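Local coordinates for protein phosphodiesterase (Candida albicans, PDB 6CPU) that belongs to the cyclic nucleotide phosphodiesterase family of the HD clan, a mostly helical metalloprotein that holds a zinc ion and a magnesium ion, at residues L124-S129 / L500-D505; T135-F140 / S492-D497. All blocks are in the same frame, centred on the assembly; numbering follows the deposited sequence.

Interaction 1: residues L124-S129 / L500-D505; sequences LTNRIS and LDFTKD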
loop_
_atom_site.group_PDB
_atom_site.type_symbol
_atom_site.label_atom_id
_atom_site.label_comp_id
_atom_site.label_asym_id
_atom_site.label_seq_id
_atom_site.Cartn_x
_atom_site.Cartn_y
_atom_site.Cartn_z
ATOM N N LEU A 124 -16.506 9.776 -11.603
ATOM C CA LEU A 124 -15.335 9.922 -10.736
ATOM C C LEU A 124 -15.539 10.855 -9.561
ATOM O O LEU A 124 -14.819 10.774 -8.602
ATOM C CB LEU A 124 -14.133 10.437 -11.528
ATOM C CG LEU A 124 -13.496 9.409 -12.466
ATOM C CD1 LEU A 124 -12.544 10.112 -13.419
ATOM C CD2 LEU A 124 -12.774 8.316 -11.710
ATOM N N THR A 125 -16.499 11.772 -9.653
ATOM C CA THR A 125 -16.604 12.822 -8.648
ATOM C C THR A 125 -16.739 12.294 -7.227
ATOM O O THR A 125 -16.061 12.786 -6.315
ATOM C CB THR A 125 -17.776 13.775 -8.978
ATOM O OG1 THR A 125 -17.550 14.344 -10.269
ATOM C CG2 THR A 125 -17.888 14.893 -7.941
ATOM N N ASN A 126 -17.598 11.291 -7.050
ATOM C CA ASN A 126 -17.986 10.791 -5.736
ATOM C C ASN A 126 -17.283 9.489 -5.372
ATOM O O ASN A 126 -17.153 8.582 -6.202
ATOM C CB ASN A 126 -19.514 10.611 -5.671
ATOM C CG ASN A 126 -19.977 9.982 -4.371
ATOM O OD1 ASN A 126 -19.987 8.764 -4.228
ATOM N ND2 ASN A 126 -20.392 10.821 -3.417
ATOM N N ARG A 127 -16.809 9.431 -4.130
ATOM C CA ARG A 127 -16.054 8.300 -3.587
ATOM C C ARG A 127 -16.779 6.975 -3.710
ATOM O O ARG A 127 -16.176 5.951 -4.041
ATOM C CB ARG A 127 -15.705 8.588 -2.119
ATOM C CG ARG A 127 -15.188 7.427 -1.291
ATOM C CD ARG A 127 -13.783 6.976 -1.670
ATOM N NE ARG A 127 -13.430 5.757 -0.959
ATOM C CZ ARG A 127 -12.349 5.012 -1.190
ATOM N NH1 ARG A 127 -11.455 5.363 -2.111
ATOM N NH2 ARG A 127 -12.157 3.916 -0.485
ATOM N N ILE A 128 -18.084 6.981 -3.462
ATOM C CA ILE A 128 -18.836 5.743 -3.500
ATOM C C ILE A 128 -18.992 5.281 -4.941
ATOM O O ILE A 128 -18.894 4.085 -5.213
ATOM C CB ILE A 128 -20.216 5.882 -2.797
ATOM C CG1 ILE A 128 -20.029 6.406 -1.363
ATOM C CG2 ILE A 128 -20.956 4.560 -2.795
ATOM C CD1 ILE A 128 -19.243 5.527 -0.421
ATOM N N SER A 129 -19.205 6.219 -5.859
ATOM C CA SER A 129 -19.197 5.919 -7.297
ATOM C C SER A 129 -17.849 5.295 -7.718
ATOM O O SER A 129 -17.813 4.313 -8.472
ATOM C CB SER A 129 -19.434 7.193 -8.097
ATOM O OG SER A 129 -19.570 6.954 -9.487
ATOM N N LEU A 500 -27.886 8.899 -3.383
ATOM C CA LEU A 500 -26.808 9.838 -3.100
ATOM C C LEU A 500 -26.682 10.889 -4.179
ATOM O O LEU A 500 -27.050 10.661 -5.333
ATOM C CB LEU A 500 -25.467 9.098 -2.974
ATOM C CG LEU A 500 -25.225 8.216 -1.755
ATOM C CD1 LEU A 500 -23.806 7.674 -1.801
ATOM C CD2 LEU A 500 -25.454 8.967 -0.454
ATOM N N ASP A 501 -26.141 12.044 -3.798
ATOM C CA ASP A 501 -25.811 13.099 -4.734
ATOM C C ASP A 501 -24.401 12.822 -5.260
ATOM O O ASP A 501 -23.419 13.082 -4.566
ATOM C CB ASP A 501 -25.839 14.465 -4.041
ATOM C CG ASP A 501 -25.532 15.612 -4.985
ATOM O OD1 ASP A 501 -25.185 15.373 -6.165
ATOM O OD2 ASP A 501 -25.628 16.782 -4.542
ATOM N N PHE A 502 -24.306 12.300 -6.478
ATOM C CA PHE A 502 -22.989 11.881 -7.000
ATOM C C PHE A 502 -22.168 13.039 -7.575
ATOM O O PHE A 502 -21.022 12.834 -8.009
ATOM C CB PHE A 502 -23.167 10.731 -8.007
ATOM C CG PHE A 502 -23.660 9.469 -7.371
ATOM C CD1 PHE A 502 -22.805 8.671 -6.632
ATOM C CD2 PHE A 502 -24.994 9.095 -7.474
ATOM C CE1 PHE A 502 -23.254 7.516 -6.028
ATOM C CE2 PHE A 502 -25.448 7.936 -6.877
ATOM C CZ PHE A 502 -24.578 7.144 -6.151
ATOM N N THR A 503 -22.732 14.252 -7.557
ATOM C CA THR A 503 -22.017 15.452 -7.973
ATOM C C THR A 503 -21.129 16.029 -6.866
ATOM O O THR A 503 -20.424 17.003 -7.106
ATOM C CB THR A 503 -22.984 16.578 -8.430
ATOM O OG1 THR A 503 -23.664 17.123 -7.293
ATOM C CG2 THR A 503 -23.995 16.069 -9.432
ATOM N N LYS A 504 -21.172 15.462 -5.662
ATOM C CA LYS A 504 -20.316 15.908 -4.561
ATOM C C LYS A 504 -19.511 14.737 -4.001
ATOM O O LYS A 504 -19.936 13.593 -4.105
ATOM C CB LYS A 504 -21.172 16.545 -3.461
ATOM C CG LYS A 504 -22.000 17.713 -3.976
ATOM C CD LYS A 504 -22.916 18.290 -2.911
ATOM C CE LYS A 504 -23.881 19.293 -3.516
ATOM N NZ LYS A 504 -23.173 20.441 -4.134
ATOM N N ASP A 505 -18.349 15.025 -3.422
ATOM C CA ASP A 505 -17.468 13.968 -2.916
ATOM C C ASP A 505 -17.527 13.899 -1.403
ATOM O O ASP A 505 -17.960 14.845 -0.752
ATOM C CB ASP A 505 -16.022 14.207 -3.375
ATOM C CG ASP A 505 -15.172 12.941 -3.352
ATOM O OD1 ASP A 505 -15.664 11.885 -2.928
ATOM O OD2 ASP A 505 -13.997 12.996 -3.766
HETATM O O HOH W 1 -19.595 10.559 -8.923
#
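N126 is the N-cap of helix 127-135, and D505, from the loop packed against it, takes a further amide of the first turn. N126 CG stands anti to the backbone N (chi1 175°), and its amide works in two directions. OD1 accepts from S129 N at 3.1 Å on a lone pair, and more weakly from I128 N. ND2 reaches across to K504 O at 2.9 Å, in a nearly straight bond (166°) with the oxygen close to the amide plane. The remaining first-turn amide, R127 N, donates to D505 OD1 at 3.0 Å from above the carboxylate plane, an arrangement in which the helix end would probably favour the negative charge. D505 OD2 forms a salt bridge with R130 of helix 127-135. A water links N126 N to F502 O. The F502 ring stands almost perpendicular to the N126 amide (83°), CD1 lying 3.7 Å from OD1, while R141 makes a cation-pi contact with this ring. Nearby, T125 CG2 rests against T503 O at 3.4 Å, and L500 CD1 meets I128 CG1 at 4.0 Å. The loop itself turns through D501-K504, a type I turn with an Asx turn at D501. The contact thus joins the start of helix 127-135 to the loop after helix 470-495, whose L489 and L490 touch L500 and I128 respectively, and whose E486, with D41 and N271, holds the guanidinium of R127.

Interaction 2: residues T135-F140 / S492-D497; sequences TGTTHF and SVIKKD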
loop_
_atom_site.group_PDB
_atom_site.type_symbol
_atom_site.label_atom_id
_atom_site.label_comp_id
_atom_site.label_asym_id
_atom_site.label_seq_id
_atom_site.Cartn_x
_atom_site.Cartn_y
_atom_site.Cartn_z
ATOM N N THR A 135 -14.584 -1.921 -8.399
ATOM C CA THR A 135 -14.971 -3.271 -8.005
ATOM C C THR A 135 -15.963 -3.919 -8.982
ATOM O O THR A 135 -16.273 -5.102 -8.832
ATOM C CB THR A 135 -15.630 -3.280 -6.610
ATOM O OG1 THR A 135 -16.737 -2.372 -6.633
ATOM C CG2 THR A 135 -14.652 -2.883 -5.525
ATOM N N GLY A 136 -16.486 -3.157 -9.941
ATOM C CA GLY A 136 -17.453 -3.685 -10.908
ATOM C C GLY A 136 -18.814 -4.007 -10.310
ATOM O O GLY A 136 -19.528 -4.888 -10.803
ATOM N N THR A 137 -19.168 -3.303 -9.239
ATOM C CA THR A 137 -20.420 -3.608 -8.504
ATOM C C THR A 137 -21.539 -2.605 -8.768
ATOM O O THR A 137 -22.673 -2.812 -8.306
ATOM C CB THR A 137 -20.165 -3.737 -6.990
ATOM O OG1 THR A 137 -19.541 -2.546 -6.488
ATOM C CG2 THR A 137 -19.288 -4.937 -6.699
ATOM N N THR A 138 -21.240 -1.536 -9.506
ATOM C CA THR A 138 -22.255 -0.541 -9.898
ATOM C C THR A 138 -22.418 -0.398 -11.430
ATOM O O THR A 138 -22.393 0.717 -11.972
ATOM C CB THR A 138 -21.945 0.839 -9.294
ATOM O OG1 THR A 138 -20.613 1.242 -9.651
ATOM C CG2 THR A 138 -22.081 0.804 -7.779
ATOM N N HIS A 139 -22.607 -1.522 -12.118
ATOM C CA HIS A 139 -22.888 -1.519 -13.570
ATOM C C HIS A 139 -23.944 -0.487 -13.947
ATOM O O HIS A 139 -23.787 0.256 -14.923
ATOM C CB HIS A 139 -23.363 -2.899 -14.043
ATOM C CG HIS A 139 -22.258 -3.883 -14.274
ATOM N ND1 HIS A 139 -21.468 -3.864 -15.405
ATOM C CD2 HIS A 139 -21.828 -4.933 -13.532
ATOM C CE1 HIS A 139 -20.588 -4.849 -15.341
ATOM N NE2 HIS A 139 -20.784 -5.512 -14.215
ATOM N N PHE A 140 -25.017 -0.446 -13.161
ATOM C CA PHE A 140 -26.164 0.428 -13.438
ATOM C C PHE A 140 -25.813 1.916 -13.581
ATOM O O PHE A 140 -26.531 2.655 -14.257
ATOM C CB PHE A 140 -27.280 0.220 -12.389
ATOM C CG PHE A 140 -26.923 0.694 -11.000
ATOM C CD1 PHE A 140 -27.276 1.970 -10.576
ATOM C CD2 PHE A 140 -26.246 -0.141 -10.113
ATOM C CE1 PHE A 140 -26.954 2.409 -9.300
ATOM C CE2 PHE A 140 -25.920 0.293 -8.839
ATOM C CZ PHE A 140 -26.277 1.570 -8.432
ATOM N N SER A 492 -25.811 0.044 0.328
ATOM C CA SER A 492 -27.131 0.682 0.244
ATOM C C SER A 492 -27.410 1.267 -1.141
ATOM O O SER A 492 -28.525 1.157 -1.649
ATOM C CB SER A 492 -27.301 1.730 1.352
ATOM O OG SER A 492 -27.187 1.107 2.623
ATOM N N VAL A 493 -26.395 1.846 -1.789
ATOM C CA VAL A 493 -26.560 2.345 -3.152
ATOM C C VAL A 493 -26.906 1.186 -4.091
ATOM O O VAL A 493 -27.809 1.295 -4.913
ATOM C CB VAL A 493 -25.272 3.049 -3.679
ATOM C CG1 VAL A 493 -25.369 3.320 -5.175
ATOM C CG2 VAL A 493 -24.998 4.330 -2.924
ATOM N N ILE A 494 -26.161 0.087 -4.003
ATOM C CA ILE A 494 -26.420 -1.048 -4.890
ATOM C C ILE A 494 -27.822 -1.630 -4.647
ATOM O O ILE A 494 -28.552 -1.932 -5.595
ATOM C CB ILE A 494 -25.365 -2.148 -4.737
ATOM C CG1 ILE A 494 -23.993 -1.604 -5.182
ATOM C CG2 ILE A 494 -25.759 -3.368 -5.568
ATOM C CD1 ILE A 494 -22.829 -2.388 -4.623
ATOM N N LYS A 495 -28.183 -1.771 -3.378
ATOM C CA LYS A 495 -29.503 -2.307 -2.994
ATOM C C LYS A 495 -30.640 -1.329 -3.246
ATOM O O LYS A 495 -31.813 -1.682 -3.074
ATOM C CB LYS A 495 -29.510 -2.690 -1.523
ATOM C CG LYS A 495 -28.687 -3.910 -1.165
ATOM C CD LYS A 495 -28.586 -4.029 0.347
ATOM C CE LYS A 495 -27.949 -5.334 0.772
ATOM N NZ LYS A 495 -27.379 -5.259 2.150
ATOM N N LYS A 496 -30.295 -0.103 -3.635
ATOM C CA LYS A 496 -31.250 0.952 -3.920
ATOM C C LYS A 496 -31.983 1.385 -2.640
ATOM O O LYS A 496 -33.150 1.771 -2.692
ATOM C CB LYS A 496 -32.234 0.539 -5.029
ATOM C CG LYS A 496 -31.571 0.187 -6.353
ATOM C CD LYS A 496 -32.603 -0.271 -7.379
ATOM C CE LYS A 496 -32.110 -0.111 -8.815
ATOM N NZ LYS A 496 -30.691 -0.521 -9.014
ATOM N N ASP A 497 -31.282 1.315 -1.508
ATOM C CA ASP A 497 -31.815 1.742 -0.209
ATOM C C ASP A 497 -31.469 3.201 0.108
ATOM O O ASP A 497 -31.863 3.706 1.158
ATOM C CB ASP A 497 -31.281 0.859 0.922
ATOM C CG ASP A 497 -31.796 -0.561 0.861
ATOM O OD1 ASP A 497 -32.828 -0.819 0.211
ATOM O OD2 ASP A 497 -31.160 -1.435 1.482
#
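T137, which leans on I494, donates through OG1 to T135 OG1 at 2.8 Å; T135 OG1 is also hydrogen-bonded to V131 O in the preceding helical turn. This ties the side chain of T137 back to the helix end, where G136 completes a Schellman motif. Across the contact I494 provides the apolar surface: CG1 lies 3.6 Å from T137 O, CD1 approaches T137 OG1 at 3.8 Å, and T138 CG2 meets CG1 at 4.0 Å, the two side chains crossing at about a right angle. With CG between the backbone N and the carbonyl carbon (chi1 68°), F140 extends its ring to the helix end, where V493 CG1 meets the ring edge in plane, 3.8 Å from CZ. K496 comes over one face in a cation-pi contact, NZ standing 4.5 Å from the centroid of the F140 ring and only 11° off its normal. K496 itself has positive phi and closes helix 470-495 with a second Schellman motif. Two helix C-termini are therefore brought together here, those of 127-135 and 470-495, and F360 of helix 358-363 touches both T137 and I494.

Interactions 1 and 2 lie 13 Å apart, centre to centre, and share the two ends of helix 127-135: the first takes its start, the second the loop beyond its end. Along the chain the order is 124-129, 135-140, 492-497, 500-505, so the inner pair belongs to interaction 2 and the outer pair to interaction 1. V493, near the end of helix 470-495, connects them, packing on L500 (CG2 to CD1, 3.7 Å), F502 and I128. Together they join helix 127-135 to the C-terminal end of helix 470-495 and the loop after it, at the periphery of the chain; the side chain of R127 remains about 14 Å from the zinc ion.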